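Local atomic coordinates of toxin PAU_02230 (Photorhabdus asymbiotica subsp. asymbiotica ATCC 43949, PDB entry 6HV6), a protein that is a bacterial toxin from Photorhabdus asymbiotica, known as PaTox, modelled here as a region that combines many helices with an antiparallel six-stranded sheet. Residues Glu156-Lys159 and Asp160-Phe164; Ile76-Gln80 and Glu81-Thr85. The protein carries 1 engineered substitution. All coordinates share one frame; numbering follows the deposited sequence.

Contact 1: Glu156-Lys159 and Asp160-Phe164. With EDO (1,2-ethanediol), chain C.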
# COMPACT_ATOMS: atom_id res chain seq x y z
N GLU A 156 16.20 -4.00 9.05
CA GLU A 156 15.93 -4.80 7.86
C GLU A 156 15.09 -6.03 8.21
O GLU A 156 14.18 -6.40 7.46
CB GLU A 156 17.23 -5.22 7.18
CG GLU A 156 17.97 -4.05 6.51
CD GLU A 156 17.08 -3.22 5.58
OE1 GLU A 156 16.33 -3.81 4.78
OE2 GLU A 156 17.12 -1.98 5.66
N SER A 157 15.38 -6.67 9.35
CA SER A 157 14.56 -7.81 9.77
C SER A 157 13.12 -7.40 10.01
O SER A 157 12.19 -8.11 9.62
CB SER A 157 15.16 -8.44 11.03
OG SER A 157 16.37 -9.05 10.69
N ILE A 158 12.91 -6.25 10.65
CA ILE A 158 11.55 -5.81 10.93
C ILE A 158 10.81 -5.52 9.62
O ILE A 158 9.63 -5.87 9.47
CB ILE A 158 11.58 -4.58 11.85
CG1 ILE A 158 12.11 -5.00 13.23
CG2 ILE A 158 10.18 -3.96 11.95
CD1 ILE A 158 12.33 -3.86 14.17
N LYS A 159 11.51 -4.91 8.66
CA LYS A 159 10.91 -4.69 7.34
C LYS A 159 10.54 -6.01 6.67
O LYS A 159 9.47 -6.13 6.06
CB LYS A 159 11.88 -3.89 6.46
CG LYS A 159 11.89 -2.40 6.77
CD LYS A 159 13.13 -1.71 6.22
CE LYS A 159 13.09 -1.58 4.71
NZ LYS A 159 12.17 -0.49 4.26
N ASP A 160 11.40 -7.03 6.78
CA ASP A 160 11.07 -8.33 6.20
C ASP A 160 9.86 -8.95 6.89
O ASP A 160 9.01 -9.57 6.24
CB ASP A 160 12.27 -9.28 6.29
CG ASP A 160 13.34 -8.98 5.25
OD1 ASP A 160 13.07 -8.23 4.29
OD2 ASP A 160 14.46 -9.52 5.40
N ILE A 161 9.78 -8.82 8.21
CA ILE A 161 8.63 -9.34 8.95
C ILE A 161 7.35 -8.65 8.47
O ILE A 161 6.36 -9.31 8.15
CB ILE A 161 8.86 -9.18 10.46
CG1 ILE A 161 9.92 -10.18 10.93
CG2 ILE A 161 7.56 -9.31 11.25
CD1 ILE A 161 10.29 -10.04 12.36
N ASN A 162 7.39 -7.33 8.39
CA ASN A 162 6.22 -6.58 7.93
C ASN A 162 5.84 -6.95 6.49
O ASN A 162 4.66 -7.05 6.17
CB ASN A 162 6.48 -5.08 8.03
CG ASN A 162 6.55 -4.60 9.46
OD1 ASN A 162 5.99 -5.22 10.36
ND2 ASN A 162 7.25 -3.49 9.68
N ALA A 163 6.84 -7.12 5.62
CA ALA A 163 6.57 -7.46 4.23
C ALA A 163 5.92 -8.84 4.13
O ALA A 163 4.98 -9.04 3.34
CB ALA A 163 7.85 -7.42 3.40
N PHE A 164 6.40 -9.80 4.91
CA PHE A 164 5.79 -11.12 4.87
C PHE A 164 4.35 -11.08 5.34
O PHE A 164 3.48 -11.76 4.78
CB PHE A 164 6.60 -12.11 5.70
CG PHE A 164 6.10 -13.52 5.58
CD1 PHE A 164 6.42 -14.30 4.48
CD2 PHE A 164 5.29 -14.06 6.57
CE1 PHE A 164 5.95 -15.60 4.37
CE2 PHE A 164 4.82 -15.36 6.47
CZ PHE A 164 5.15 -16.13 5.37
C1 EDO C . 15.63 -10.70 7.97
O1 EDO C . 16.12 -10.75 6.63
C2 EDO C . 15.93 -12.01 8.69
O2 EDO C . 15.70 -11.82 10.09

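Contact 2: Ile76-Gln80 and Glu81-Thr85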
# COMPACT_ATOMS: atom_id res chain seq x y z
N ILE A 76 9.80 -15.24 8.41
CA ILE A 76 10.85 -14.99 9.39
C ILE A 76 10.45 -15.65 10.70
O ILE A 76 9.30 -15.50 11.14
CB ILE A 76 11.09 -13.48 9.58
CG1 ILE A 76 11.28 -12.80 8.21
CG2 ILE A 76 12.29 -13.25 10.48
CD1 ILE A 76 12.57 -13.20 7.51
N LYS A 77 11.38 -16.37 11.31
CA LYS A 77 11.15 -16.96 12.63
C LYS A 77 11.43 -15.91 13.71
O LYS A 77 12.52 -15.34 13.75
CB LYS A 77 12.03 -18.18 12.83
CG LYS A 77 11.67 -19.03 14.04
CD LYS A 77 12.85 -19.22 14.97
CE LYS A 77 12.45 -19.99 16.22
NZ LYS A 77 13.61 -20.25 17.13
N TYR A 78 10.45 -15.67 14.57
CA TYR A 78 10.62 -14.74 15.68
C TYR A 78 9.53 -14.99 16.71
O TYR A 78 8.49 -15.58 16.40
CB TYR A 78 10.58 -13.28 15.20
CG TYR A 78 9.25 -12.89 14.62
CD1 TYR A 78 8.94 -13.20 13.30
CD2 TYR A 78 8.30 -12.22 15.38
CE1 TYR A 78 7.72 -12.87 12.77
CE2 TYR A 78 7.08 -11.89 14.86
CZ TYR A 78 6.79 -12.21 13.55
OH TYR A 78 5.58 -11.88 13.02
N ASN A 79 9.79 -14.54 17.93
CA ASN A 79 8.79 -14.63 19.00
C ASN A 79 7.76 -13.53 18.81
O ASN A 79 8.08 -12.34 18.99
CB ASN A 79 9.46 -14.53 20.37
CG ASN A 79 8.48 -14.80 21.50
OD1 ASN A 79 7.58 -14.01 21.76
ND2 ASN A 79 8.66 -15.93 22.17
N GLN A 80 6.53 -13.90 18.47
CA GLN A 80 5.51 -12.91 18.14
C GLN A 80 5.23 -11.99 19.33
O GLN A 80 5.10 -10.77 19.16
CB GLN A 80 4.23 -13.59 17.68
CG GLN A 80 3.16 -12.62 17.16
CD GLN A 80 3.61 -11.86 15.91
OE1 GLN A 80 3.92 -12.47 14.89
NE2 GLN A 80 3.64 -10.53 16.01
N GLU A 81 5.14 -12.56 20.53
CA GLU A 81 4.80 -11.76 21.71
C GLU A 81 5.88 -10.73 22.01
O GLU A 81 5.58 -9.56 22.29
CB GLU A 81 4.59 -12.69 22.91
CG GLU A 81 4.17 -11.97 24.17
CD GLU A 81 3.97 -12.90 25.34
OE1 GLU A 81 3.81 -14.12 25.12
OE2 GLU A 81 3.97 -12.41 26.49
N ASN A 82 7.15 -11.14 21.96
CA ASN A 82 8.22 -10.17 22.17
C ASN A 82 8.26 -9.14 21.04
O ASN A 82 8.49 -7.95 21.29
CB ASN A 82 9.57 -10.88 22.29
CG ASN A 82 9.70 -11.66 23.58
OD1 ASN A 82 8.86 -11.52 24.47
ND2 ASN A 82 10.74 -12.48 23.68
N PHE A 83 8.03 -9.57 19.80
CA PHE A 83 7.96 -8.62 18.70
C PHE A 83 6.88 -7.57 18.95
O PHE A 83 7.13 -6.37 18.80
CB PHE A 83 7.70 -9.36 17.39
CG PHE A 83 7.62 -8.46 16.18
CD1 PHE A 83 8.77 -8.11 15.49
CD2 PHE A 83 6.40 -7.99 15.72
CE1 PHE A 83 8.71 -7.29 14.38
CE2 PHE A 83 6.33 -7.16 14.61
CZ PHE A 83 7.49 -6.81 13.94
N ASP A 84 5.69 -8.00 19.35
CA ASP A 84 4.60 -7.07 19.63
C ASP A 84 4.96 -6.10 20.76
O ASP A 84 4.68 -4.90 20.67
CB ASP A 84 3.31 -7.83 19.96
CG ASP A 84 2.82 -8.71 18.80
OD1 ASP A 84 3.17 -8.44 17.63
OD2 ASP A 84 2.08 -9.68 19.06
N THR A 85 5.59 -6.61 21.82
CA THR A 85 6.05 -5.74 22.90
C THR A 85 7.03 -4.68 22.39
O THR A 85 6.93 -3.50 22.74
CB THR A 85 6.69 -6.58 24.01
OG1 THR A 85 5.71 -7.45 24.57
CG2 THR A 85 7.24 -5.70 25.10

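Contact 1: Glu156-Lys159 and Asp160-Phe164
A 1,2-ethanediol molecule, probably from the crystallisation liquor, spans S157 and D160, two side chains three residues apart on one alpha-helix. Its O2 hydrogen-bonds S157 OG at 2.9 Å, and the geometry does not say which hydroxyl gives the proton. At its other end O1 donates to D160 OD2; the refined separation is very short, so that length is doubtful. The i, i+3 spacing puts both residues on one face, and in each the first torsion sets the group, S157 OG or D160 CG, beside its own backbone N, consistent with one diol reaching both.

Four successive i to i+4 bonds join the segments, from D160 N, I161 N, N162 N and A163 N to E156 O, S157 O, I158 O and K159 O, although the N atoms of E156 and S157 have no bond to the turn before, where the helix kinks. The bond from N162 N to I158 O, 2.9 Å long, is nearly straight at 169°. The stretch belongs to helix 144-176, where I158 touches M86 and Q87 of helix 80-93 and I161 touches L130 of helix 130-138. One turn on from I158, N162 lies beside it in the same direction. Their meeting is one of van der Waals contact, I158 CG2 lying 3.7 Å from N162 ND2.

Contact 2: Ile76-Gln80 and Glu81-Thr85
The backbone passes from an extended run at Y78 through N79 into the first turn of helix 80-93, with Q80 already helical. Two i to i+4 bonds fix that turn: F83 N donates to N79 O at 2.9 Å, and D84 N to Q80 O at 2.8 Å. N79 is the N-cap. Its CG stands opposite the backbone N, which carries OD1 forward to accept from N82 N at 2.9 Å; the bond is nearly straight at the hydrogen, 168°, though the donor is tilted from the amide's carbonyl plane. The amides of N79 and N82 are stacked, their planes 21° apart.

Q80 folds back at chi2, bringing NE2 to D84 OD1 at 2.7 Å. D84 OD1 lies in the plane of the Q80 amide, whereas NE2 comes to its syn side from well out of the carboxylate plane, and the 142° N-H...O angle shows a bent bond. Next to this pair, Y78 CD2 packs on F83 CB at 3.5 Å, and the two rings meet obliquely with centroids 5.0 Å apart. Further along, E81 O takes both T85 N and T85 OG1, from opposite faces of its plane. D131, whose OD1 accepts from N79 N, ties the cap to helix 130-138. The bond from N82 N to N79 OD1, at the residue just before the helix, is what marks this as an Asn N-cap on the first turn of an alpha-helix.

Overall arrangement
Contact 2 comes first along the chain, covering the loop after strand 71-74 and the start of helix 80-93; contact 1 follows within the long helix 144-176. Their centres lie about 12 Å apart, on the same side of the chain's centre, and they touch directly. I161 is the main meeting point: its CD1 lies 3.6 Å from Y78 CD1, and its CG2 is 3.7 Å from F83 CZ. I76 adds packing on I161 and on the CB of D160. Helix 130-138 borders both, touching S157 and I161 in one and N82 and T85 in the other. The evidence thus places a capped helix start against the middle of helix 144-176, joining segments distant in sequence.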